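D-alanyl transferase DltD (Enterococcus faecalis, PDB 6O93) probably acts as a membrane-anchored D-alanyl transferase in the D-alanylation of lipoteichoic acid in the Gram-positive cell wall. Local coordinates at residues 92-96 with 97-101; 216-220 with 221-225; 240-243 with 244-248; 356-359 with 360-364. All blocks are in the same frame, centred on the assembly; numbering follows the deposited sequence.

Contact 1 (92-96 with 97-101); sequences DAIAN and KKAVF
I94 to K97 form a type II beta turn that leads from the short 3-10 segment into strand 98-101. K97 N donates to I94 O at 3.2 Å and closes the turn. The N-H...O angle is 146°, and the donor lies above the carbonyl plane. N96 takes the third position of the turn with a positive phi (67°), as is usual at this place in a type II turn. Its ND2 bonds outside the turn to N287 OD1. The side chain of K97 folds back over the turn. K97 CG lies beside its own backbone N, and a bend at the last torsion (chi4 55°) turns the ammonium group inward. K97 NZ donates to A93 O at 3.0 Å, also from above the carbonyl plane. A water accepts from K97 NZ at 3.0 Å and donates to A95 O at 3.3 Å. On the apolar side, I94 CD1 only just meets A99 CB, at 4.5 Å. I94 and A99 both also pack on V288. The lysine thus spends its charge on a main-chain carbonyl and a water. This fixes the direction of its ammonium group and ties the 3-10 segment to the residue just before the strand.

Contact 2 (216-220 with 221-225); sequences ATYNF and NELDQ
A chi1 of 179° swings the amide of N219 forward to E222, at the start of the helix. With chi1 at -65°, L223 sets CG beside its own backbone N and brings CD1 up to the ring of Y218. The amide oxygen N219 OD1 accepts from E222 N at 2.8 Å. The bond is nearly straight, with an N-H...O angle of 165°, and lies in the carbonyl plane of the amide. E222 CB packs on the same oxygen, and the side chains of N219 and E222 cross at about a right angle. N219 is the N-cap of helix 220-233, and this is its capping bond. The main chain of N219 adds a second tie, since L223 N donates to N219 O at 2.9 Å. Just outside the cap, Y218 CD2 meets L223 CD1 at 3.5 Å. These are the N' and N4 positions, so the pair forms a hydrophobic staple. Further on, D224 N donates to F220 O at 2.7 Å. The F220 ring and the D224 carboxylate lie side by side and point the same way. N221 OD1 reaches the edge of the F220 ring, in its plane. D224 OD1 forms a salt bridge with R353.

Contact 3 (240-243 with 244-248); sequences FEIS and NGFYR
S243 O accepts from Y247 N at 2.9 Å, the first main-chain bond of helix 244-251. The donor sits nearly in line with the carbonyl, while the N-H...O angle is 148°. S243 holds the N-cap position, but its side chain makes no capping bond, and OG bonds to A345 O instead. The side-chain contacts across the cap are mainly apolar. The CG2 branch of I242 lies against the first turn of the helix. I242 CG2 meets F246 CD1 at 3.7 Å and Y247 CB at 4.0 Å. I242 and Y247 stand at N' and N4, so they make a hydrophobic staple across the cap. The other branch of I242 ends with CD1 at the edge of the Y247 ring, near its plane. F246 and Y247 both have CG anti to the backbone N (chi1 -171° and 180°), which carries their rings back over the incoming loop. There Y247 CE1 comes to the edge of the F240 ring, 3.9 Å from F240 CD2. Y247 is therefore touched by F240 at its ring and by I242 at both CB and ring. The side chain of F246 lies about 5 Å from a bound phosphate ion and packs on T347 and on D346, which may belong to a Ser-His-Asp triad, as expected in the SGNH hydrolase clan. The cap follows helix 220-233 by a loop, where N244 bonds to N236 and N237, while F240 sits edge-to-face with W301 and Y304 of helix 299-305 and, with Y247, packs on L255 of helix 255-258.

Contact 4 (356-359 with 360-364); sequences LAVD and RQVDE
D359, R360 and V358 carry most of this contact inside helix 352-367. D359 O accepts from D363 N at 2.8 Å, and D363 CB rests on the same oxygen. The carboxylates of D359 and D363 are held by partners elsewhere. D359 OD1 forms a salt bridge with R66, and D363 OD1 bonds to Y68 OH. D359 OD2 and D363 OD1 stay 5.8 Å apart, and the positive charge of R66 probably eases their repulsion. R360 N donates to L356 O at 3.1 Å. The side chain of R360 runs out from the helix and bends at chi3 (64°). A water lies in the guanidinium plane, at its edge, and accepts from R360 NE at 3.0 Å. Q361 bends at chi2 (-55°), which brings NE2 to the same water at 2.8 Å. That water donates to A357 O, a carbonyl that also accepts from Q361 N. One water thus links two side chains to the main chain. On the inner side, V358 O accepts from V362 N at 2.8 Å. V358 CG1 meets V362 CG2 at 4.0 Å, one turn further on. V358 packs on V293 and V362 on L291, both of strand 289-294. The pattern is that of an amphipathic alpha-helix laid on a parallel sheet, as in the three-layer alpha/beta/alpha fold of the SGNH hydrolases.

In the fold
The four contacts follow one another along the chain. Each is local, and none nests within or crosses another. Contact 1 closes the turn between helix 80-90 and strand 98-102, the central strand of the five-stranded parallel sheet. Contact 2 starts helix 220-233, and contact 3 starts the next helix, 244-251. Contact 4 lies within helix 352-367, late in the chain. This helix touches contacts 1 and 2. V362 CG2 packs on V100 CG2 of contact 1. R360 makes a cation-pi contact with F220 of contact 2, and L356 packs on L223 there. Contact 3 stands apart, its nearest atoms about 11 Å from those of contact 2.

Contact 1 (92-96 with 97-101)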
loop_
_atom_site.group_PDB
_atom_site.type_symbol
_atom_site.label_atom_id
_atom_site.label_comp_id
_atom_site.label_asym_id
_atom_site.label_seq_id
_atom_site.Cartn_x
_atom_site.Cartn_y
_atom_site.Cartn_z
ATOM N N ASP A 92 -17.410 -3.982 6.781
ATOM C CA ASP A 92 -17.300 -4.131 8.226
ATOM C C ASP A 92 -16.171 -5.064 8.642
ATOM O O ASP A 92 -15.866 -5.138 9.835
ATOM C CB ASP A 92 -18.626 -4.635 8.797
ATOM C CG ASP A 92 -19.744 -3.620 8.654
ATOM O OD1 ASP A 92 -19.461 -2.406 8.734
ATOM O OD2 ASP A 92 -20.907 -4.036 8.462
ATOM N N ALA A 93 -15.542 -5.770 7.697
ATOM C CA ALA A 93 -14.431 -6.648 8.050
ATOM C C ALA A 93 -13.290 -5.866 8.691
ATOM O O ALA A 93 -12.634 -6.358 9.618
ATOM C CB ALA A 93 -13.937 -7.393 6.809
ATOM N N ILE A 94 -13.035 -4.647 8.208
ATOM C CA ILE A 94 -11.951 -3.819 8.733
ATOM C C ILE A 94 -12.423 -2.844 9.804
ATOM O O ILE A 94 -11.584 -2.173 10.427
ATOM C CB ILE A 94 -11.254 -3.045 7.591
ATOM C CG1 ILE A 94 -9.906 -2.489 8.063
ATOM C CG2 ILE A 94 -12.147 -1.917 7.082
ATOM C CD1 ILE A 94 -9.064 -1.907 6.954
ATOM N N ALA A 95 -13.728 -2.756 10.054
ATOM C CA ALA A 95 -14.249 -1.773 10.993
ATOM C C ALA A 95 -13.672 -1.987 12.388
ATOM O O ALA A 95 -13.642 -3.111 12.897
ATOM C CB ALA A 95 -15.774 -1.850 11.036
ATOM N N ASN A 96 -13.211 -0.896 13.002
ATOM C CA ASN A 96 -12.720 -0.882 14.377
ATOM C C ASN A 96 -11.440 -1.688 14.561
ATOM O O ASN A 96 -11.088 -2.037 15.690
ATOM C CB ASN A 96 -13.790 -1.396 15.348
ATOM C CG ASN A 96 -15.128 -0.715 15.150
ATOM O OD1 ASN A 96 -16.146 -1.372 14.928
ATOM N ND2 ASN A 96 -15.132 0.609 15.223
ATOM N N LYS A 97 -10.728 -1.991 13.483
ATOM C CA LYS A 97 -9.524 -2.801 13.547
ATOM C C LYS A 97 -8.297 -1.940 13.255
ATOM O O LYS A 97 -8.383 -0.710 13.143
ATOM C CB LYS A 97 -9.650 -3.983 12.584
ATOM C CG LYS A 97 -10.838 -4.879 12.914
ATOM C CD LYS A 97 -10.705 -6.265 12.315
ATOM C CE LYS A 97 -11.823 -7.172 12.802
ATOM N NZ LYS A 97 -13.171 -6.594 12.530
ATOM N N LYS A 98 -7.143 -2.590 13.144
ATOM C CA LYS A 98 -5.880 -1.908 12.918
ATOM C C LYS A 98 -5.333 -2.248 11.540
ATOM O O LYS A 98 -5.538 -3.351 11.024
ATOM C CB LYS A 98 -4.853 -2.284 13.992
ATOM C CG LYS A 98 -5.189 -1.742 15.370
ATOM C CD LYS A 98 -4.063 -1.976 16.359
ATOM C CE LYS A 98 -4.333 -1.261 17.672
ATOM N NZ LYS A 98 -3.330 -1.604 18.713
ATOM N N ALA A 99 -4.634 -1.285 10.945
ATOM C CA ALA A 99 -4.043 -1.463 9.630
ATOM C C ALA A 99 -2.709 -0.735 9.574
ATOM O O ALA A 99 -2.409 0.128 10.403
ATOM C CB ALA A 99 -4.970 -0.952 8.521
ATOM N N VAL A 100 -1.904 -1.106 8.585
ATOM C CA VAL A 100 -0.624 -0.466 8.313
ATOM C C VAL A 100 -0.647 0.013 6.870
ATOM O O VAL A 100 -1.068 -0.727 5.973
ATOM C CB VAL A 100 0.557 -1.422 8.564
ATOM C CG1 VAL A 100 1.878 -0.746 8.231
ATOM C CG2 VAL A 100 0.554 -1.898 10.009
ATOM N N PHE A 101 -0.207 1.250 6.650
ATOM C CA PHE A 101 -0.235 1.874 5.330
ATOM C C PHE A 101 1.165 2.381 5.016
ATOM O O PHE A 101 1.658 3.302 5.675
ATOM C CB PHE A 101 -1.255 3.013 5.281
ATOM C CG PHE A 101 -1.638 3.429 3.887
ATOM C CD1 PHE A 101 -0.785 4.211 3.123
ATOM C CD2 PHE A 101 -2.852 3.048 3.348
ATOM C CE1 PHE A 101 -1.136 4.596 1.843
ATOM C CE2 PHE A 101 -3.210 3.430 2.065
ATOM C CZ PHE A 101 -2.350 4.206 1.314
HETATM O O HOH W 1 -14.065 -5.476 15.134
#

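Contact 2 (216-220 with 221-225)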
loop_
_atom_site.group_PDB
_atom_site.type_symbol
_atom_site.label_atom_id
_atom_site.label_comp_id
_atom_site.label_asym_id
_atom_site.label_seq_id
_atom_site.Cartn_x
_atom_site.Cartn_y
_atom_site.Cartn_z
ATOM N N ALA A 216 16.439 -17.268 18.966
ATOM C CA ALA A 216 15.241 -17.855 19.556
ATOM C C ALA A 216 14.372 -16.810 20.242
ATOM O O ALA A 216 13.145 -16.957 20.277
ATOM C CB ALA A 216 15.634 -18.948 20.549
ATOM N N THR A 217 14.977 -15.763 20.799
ATOM C CA THR A 217 14.241 -14.701 21.468
ATOM C C THR A 217 14.504 -13.371 20.776
ATOM O O THR A 217 15.577 -13.146 20.205
ATOM C CB THR A 217 14.618 -14.601 22.954
ATOM O OG1 THR A 217 16.041 -14.500 23.092
ATOM C CG2 THR A 217 14.119 -15.822 23.710
ATOM N N TYR A 218 13.508 -12.491 20.832
ATOM C CA TYR A 218 13.582 -11.202 20.161
ATOM C C TYR A 218 14.415 -10.221 20.978
ATOM O O TYR A 218 14.191 -10.049 22.179
ATOM C CB TYR A 218 12.175 -10.642 19.941
ATOM C CG TYR A 218 12.133 -9.239 19.366
ATOM C CD1 TYR A 218 12.240 -8.122 20.189
ATOM C CD2 TYR A 218 11.966 -9.034 18.004
ATOM C CE1 TYR A 218 12.195 -6.843 19.667
ATOM C CE2 TYR A 218 11.920 -7.758 17.472
ATOM C CZ TYR A 218 12.033 -6.667 18.307
ATOM O OH TYR A 218 11.986 -5.397 17.779
ATOM N N ASN A 219 15.379 -9.583 20.319
ATOM C CA ASN A 219 16.106 -8.457 20.892
ATOM C C ASN A 219 16.458 -7.520 19.749
ATOM O O ASN A 219 17.165 -7.921 18.819
ATOM C CB ASN A 219 17.366 -8.909 21.629
ATOM C CG ASN A 219 18.147 -7.746 22.212
ATOM O OD1 ASN A 219 18.957 -7.122 21.525
ATOM N ND2 ASN A 219 17.907 -7.447 23.482
ATOM N N PHE A 220 15.961 -6.283 19.814
ATOM C CA PHE A 220 16.129 -5.356 18.700
ATOM C C PHE A 220 17.605 -5.120 18.393
ATOM O O PHE A 220 18.049 -5.300 17.253
ATOM C CB PHE A 220 15.428 -4.033 19.011
ATOM C CG PHE A 220 15.495 -3.041 17.889
ATOM C CD1 PHE A 220 14.538 -3.046 16.886
ATOM C CD2 PHE A 220 16.516 -2.108 17.831
ATOM C CE1 PHE A 220 14.600 -2.134 15.847
ATOM C CE2 PHE A 220 16.581 -1.194 16.791
ATOM C CZ PHE A 220 15.622 -1.210 15.800
ATOM N N ASN A 221 18.382 -4.711 19.398
ATOM C CA ASN A 221 19.783 -4.374 19.158
ATOM C C ASN A 221 20.542 -5.553 18.562
ATOM O O ASN A 221 21.356 -5.376 17.647
ATOM C CB ASN A 221 20.438 -3.906 20.457
ATOM C CG ASN A 221 19.913 -2.559 20.919
ATOM O OD1 ASN A 221 19.402 -1.773 20.119
ATOM N ND2 ASN A 221 20.038 -2.285 22.212
ATOM N N GLU A 222 20.288 -6.764 19.062
ATOM C CA GLU A 222 20.899 -7.949 18.469
ATOM C C GLU A 222 20.491 -8.088 17.007
ATOM O O GLU A 222 21.332 -8.335 16.134
ATOM C CB GLU A 222 20.500 -9.195 19.262
ATOM C CG GLU A 222 21.148 -10.487 18.773
ATOM C CD GLU A 222 20.625 -11.715 19.501
ATOM O OE1 GLU A 222 19.636 -11.589 20.254
ATOM O OE2 GLU A 222 21.200 -12.807 19.318
ATOM N N LEU A 223 19.198 -7.923 16.722
ATOM C CA LEU A 223 18.712 -8.047 15.352
ATOM C C LEU A 223 19.271 -6.943 14.462
ATOM O O LEU A 223 19.618 -7.191 13.300
ATOM C CB LEU A 223 17.184 -8.024 15.339
ATOM C CG LEU A 223 16.504 -9.208 16.031
ATOM C CD1 LEU A 223 15.041 -8.904 16.314
ATOM C CD2 LEU A 223 16.631 -10.469 15.188
ATOM N N ASP A 224 19.360 -5.717 14.983
ATOM C CA ASP A 224 19.878 -4.609 14.185
ATOM C C ASP A 224 21.307 -4.885 13.738
ATOM O O ASP A 224 21.654 -4.668 12.570
ATOM C CB ASP A 224 19.807 -3.308 14.988
ATOM C CG ASP A 224 19.747 -2.071 14.102
ATOM O OD1 ASP A 224 19.333 -2.186 12.931
ATOM O OD2 ASP A 224 20.118 -0.978 14.581
ATOM N N GLN A 225 22.150 -5.370 14.654
ATOM C CA GLN A 225 23.519 -5.725 14.296
ATOM C C GLN A 225 23.550 -6.898 13.325
ATOM O O GLN A 225 24.338 -6.904 12.372
ATOM C CB GLN A 225 24.319 -6.053 15.556
ATOM C CG GLN A 225 24.538 -4.864 16.481
ATOM C CD GLN A 225 25.205 -5.255 17.788
ATOM O OE1 GLN A 225 25.088 -6.394 18.243
ATOM N NE2 GLN A 225 25.911 -4.308 18.397
#

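Contact 3 (240-243 with 244-248)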
loop_
_atom_site.group_PDB
_atom_site.type_symbol
_atom_site.label_atom_id
_atom_site.label_comp_id
_atom_site.label_asym_id
_atom_site.label_seq_id
_atom_site.Cartn_x
_atom_site.Cartn_y
_atom_site.Cartn_z
ATOM N N PHE A 240 26.750 1.161 -3.997
ATOM C CA PHE A 240 25.554 1.895 -3.607
ATOM C C PHE A 240 24.740 1.177 -2.540
ATOM O O PHE A 240 23.625 1.610 -2.232
ATOM C CB PHE A 240 24.681 2.161 -4.836
ATOM C CG PHE A 240 25.388 2.914 -5.926
ATOM C CD1 PHE A 240 25.527 4.289 -5.856
ATOM C CD2 PHE A 240 25.916 2.246 -7.018
ATOM C CE1 PHE A 240 26.181 4.986 -6.857
ATOM C CE2 PHE A 240 26.570 2.938 -8.021
ATOM C CZ PHE A 240 26.702 4.308 -7.940
ATOM N N GLU A 241 25.270 0.097 -1.966
ATOM C CA GLU A 241 24.545 -0.701 -0.975
ATOM C C GLU A 241 23.219 -1.207 -1.538
ATOM O O GLU A 241 22.203 -1.248 -0.842
ATOM C CB GLU A 241 24.316 0.087 0.318
ATOM C CG GLU A 241 25.580 0.327 1.133
ATOM C CD GLU A 241 25.287 0.834 2.535
ATOM O OE1 GLU A 241 24.099 0.868 2.924
ATOM O OE2 GLU A 241 26.246 1.196 3.251
ATOM N N ILE A 242 23.232 -1.600 -2.811
ATOM C CA ILE A 242 22.063 -2.160 -3.483
ATOM C C ILE A 242 22.235 -3.667 -3.583
ATOM O O ILE A 242 23.353 -4.165 -3.773
ATOM C CB ILE A 242 21.869 -1.528 -4.876
ATOM C CG1 ILE A 242 21.543 -0.038 -4.739
ATOM C CG2 ILE A 242 20.768 -2.253 -5.642
ATOM C CD1 ILE A 242 21.583 0.727 -6.050
ATOM N N SER A 243 21.129 -4.400 -3.453
ATOM C CA SER A 243 21.178 -5.853 -3.556
ATOM C C SER A 243 21.821 -6.270 -4.873
ATOM O O SER A 243 21.604 -5.646 -5.915
ATOM C CB SER A 243 19.771 -6.442 -3.443
ATOM O OG SER A 243 19.223 -6.206 -2.158
ATOM N N ASN A 244 22.618 -7.339 -4.817
ATOM C CA ASN A 244 23.400 -7.755 -5.979
ATOM C C ASN A 244 22.508 -8.009 -7.188
ATOM O O ASN A 244 22.766 -7.493 -8.281
ATOM C CB ASN A 244 24.212 -9.006 -5.642
ATOM C CG ASN A 244 25.318 -8.731 -4.643
ATOM O OD1 ASN A 244 25.770 -7.596 -4.496
ATOM N ND2 ASN A 244 25.765 -9.775 -3.954
ATOM N N GLY A 245 21.455 -8.809 -7.012
ATOM C CA GLY A 245 20.578 -9.121 -8.131
ATOM C C GLY A 245 19.929 -7.883 -8.720
ATOM O O GLY A 245 19.939 -7.678 -9.935
ATOM N N PHE A 246 19.352 -7.042 -7.860
ATOM C CA PHE A 246 18.734 -5.807 -8.327
ATOM C C PHE A 246 19.733 -4.952 -9.100
ATOM O O PHE A 246 19.384 -4.342 -10.118
ATOM C CB PHE A 246 18.173 -5.038 -7.128
ATOM C CG PHE A 246 17.321 -3.852 -7.498
ATOM C CD1 PHE A 246 17.903 -2.651 -7.878
ATOM C CD2 PHE A 246 15.940 -3.931 -7.437
ATOM C CE1 PHE A 246 17.120 -1.559 -8.206
ATOM C CE2 PHE A 246 15.155 -2.842 -7.762
ATOM C CZ PHE A 246 15.746 -1.656 -8.146
ATOM N N TYR A 247 20.986 -4.906 -8.641
ATOM C CA TYR A 247 21.969 -4.020 -9.256
ATOM C C TYR A 247 22.379 -4.516 -10.638
ATOM O O TYR A 247 22.325 -3.765 -11.618
ATOM C CB TYR A 247 23.195 -3.886 -8.352
ATOM C CG TYR A 247 24.268 -2.989 -8.927
ATOM C CD1 TYR A 247 24.210 -1.612 -8.759
ATOM C CD2 TYR A 247 25.332 -3.517 -9.646
ATOM C CE1 TYR A 247 25.184 -0.786 -9.288
ATOM C CE2 TYR A 247 26.312 -2.699 -10.179
ATOM C CZ TYR A 247 26.231 -1.333 -9.997
ATOM O OH TYR A 247 27.202 -0.511 -10.521
ATOM N N ARG A 248 22.802 -5.778 -10.736
ATOM C CA ARG A 248 23.296 -6.298 -12.007
ATOM C C ARG A 248 22.207 -6.375 -13.070
ATOM O O ARG A 248 22.528 -6.412 -14.262
ATOM C CB ARG A 248 23.922 -7.680 -11.805
ATOM C CG ARG A 248 22.957 -8.738 -11.300
ATOM C CD ARG A 248 23.687 -10.017 -10.913
ATOM N NE ARG A 248 22.849 -10.899 -10.105
ATOM C CZ ARG A 248 23.296 -11.966 -9.451
ATOM N NH1 ARG A 248 24.579 -12.297 -9.507
ATOM N NH2 ARG A 248 22.458 -12.706 -8.736
#

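Contact 4 (356-359 with 360-364)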
loop_
_atom_site.group_PDB
_atom_site.type_symbol
_atom_site.label_atom_id
_atom_site.label_comp_id
_atom_site.label_asym_id
_atom_site.label_seq_id
_atom_site.Cartn_x
_atom_site.Cartn_y
_atom_site.Cartn_z
ATOM N N LEU A 356 13.157 -3.961 9.892
ATOM C CA LEU A 356 13.303 -4.153 11.331
ATOM C C LEU A 356 12.800 -2.936 12.095
ATOM O O LEU A 356 12.083 -3.071 13.093
ATOM C CB LEU A 356 14.764 -4.435 11.683
ATOM C CG LEU A 356 15.049 -4.688 13.167
ATOM C CD1 LEU A 356 14.424 -6.006 13.619
ATOM C CD2 LEU A 356 16.544 -4.672 13.446
ATOM N N ALA A 357 13.171 -1.735 11.640
ATOM C CA ALA A 357 12.689 -0.518 12.283
ATOM C C ALA A 357 11.178 -0.386 12.144
ATOM O O ALA A 357 10.485 -0.040 13.109
ATOM C CB ALA A 357 13.392 0.703 11.691
ATOM N N VAL A 358 10.648 -0.658 10.949
ATOM C CA VAL A 358 9.201 -0.610 10.755
ATOM C C VAL A 358 8.517 -1.642 11.638
ATOM O O VAL A 358 7.495 -1.358 12.277
ATOM C CB VAL A 358 8.853 -0.819 9.268
ATOM C CG1 VAL A 358 7.358 -1.037 9.098
ATOM C CG2 VAL A 358 9.317 0.368 8.440
ATOM N N ASP A 359 9.072 -2.853 11.695
ATOM C CA ASP A 359 8.475 -3.911 12.504
ATOM C C ASP A 359 8.334 -3.488 13.962
ATOM O O ASP A 359 7.324 -3.788 14.607
ATOM C CB ASP A 359 9.318 -5.182 12.402
ATOM C CG ASP A 359 8.758 -6.315 13.233
ATOM O OD1 ASP A 359 7.790 -6.964 12.777
ATOM O OD2 ASP A 359 9.281 -6.548 14.343
ATOM N N ARG A 360 9.341 -2.800 14.506
ATOM C CA ARG A 360 9.246 -2.354 15.892
ATOM C C ARG A 360 8.099 -1.367 16.068
ATOM O O ARG A 360 7.332 -1.459 17.034
ATOM C CB ARG A 360 10.564 -1.727 16.343
ATOM C CG ARG A 360 10.483 -1.077 17.718
ATOM C CD ARG A 360 11.857 -0.806 18.311
ATOM N NE ARG A 360 12.629 0.154 17.528
ATOM C CZ ARG A 360 13.803 0.652 17.905
ATOM N NH1 ARG A 360 14.342 0.285 19.059
ATOM N NH2 ARG A 360 14.439 1.519 17.131
ATOM N N GLN A 361 7.958 -0.422 15.138
ATOM C CA GLN A 361 6.866 0.538 15.229
ATOM C C GLN A 361 5.515 -0.147 15.056
ATOM O O GLN A 361 4.549 0.198 15.746
ATOM C CB GLN A 361 7.053 1.642 14.190
ATOM C CG GLN A 361 8.335 2.437 14.379
ATOM C CD GLN A 361 8.448 3.023 15.771
ATOM O OE1 GLN A 361 7.483 3.568 16.307
ATOM N NE2 GLN A 361 9.626 2.896 16.376
ATOM N N VAL A 362 5.426 -1.119 14.146
ATOM C CA VAL A 362 4.177 -1.858 13.976
ATOM C C VAL A 362 3.842 -2.626 15.249
ATOM O O VAL A 362 2.708 -2.584 15.741
ATOM C CB VAL A 362 4.264 -2.800 12.761
ATOM C CG1 VAL A 362 3.079 -3.755 12.751
ATOM C CG2 VAL A 362 4.313 -2.007 11.469
ATOM N N ASP A 363 4.824 -3.342 15.800
ATOM C CA ASP A 363 4.574 -4.145 16.993
ATOM C C ASP A 363 4.122 -3.271 18.157
ATOM O O ASP A 363 3.143 -3.587 18.844
ATOM C CB ASP A 363 5.830 -4.933 17.366
ATOM C CG ASP A 363 5.533 -6.095 18.292
ATOM O OD1 ASP A 363 4.768 -6.992 17.882
ATOM O OD2 ASP A 363 6.062 -6.115 19.424
ATOM N N GLU A 364 4.827 -2.163 18.398
ATOM C CA GLU A 364 4.408 -1.237 19.445
ATOM C C GLU A 364 3.008 -0.707 19.170
ATOM O O GLU A 364 2.193 -0.567 20.090
ATOM C CB GLU A 364 5.406 -0.082 19.556
ATOM C CG GLU A 364 6.793 -0.495 20.038
ATOM C CD GLU A 364 7.784 0.659 20.021
ATOM O OE1 GLU A 364 7.409 1.758 19.562
ATOM O OE2 GLU A 364 8.936 0.468 20.465
HETATM O O HOH W 2 11.596 1.371 15.043
#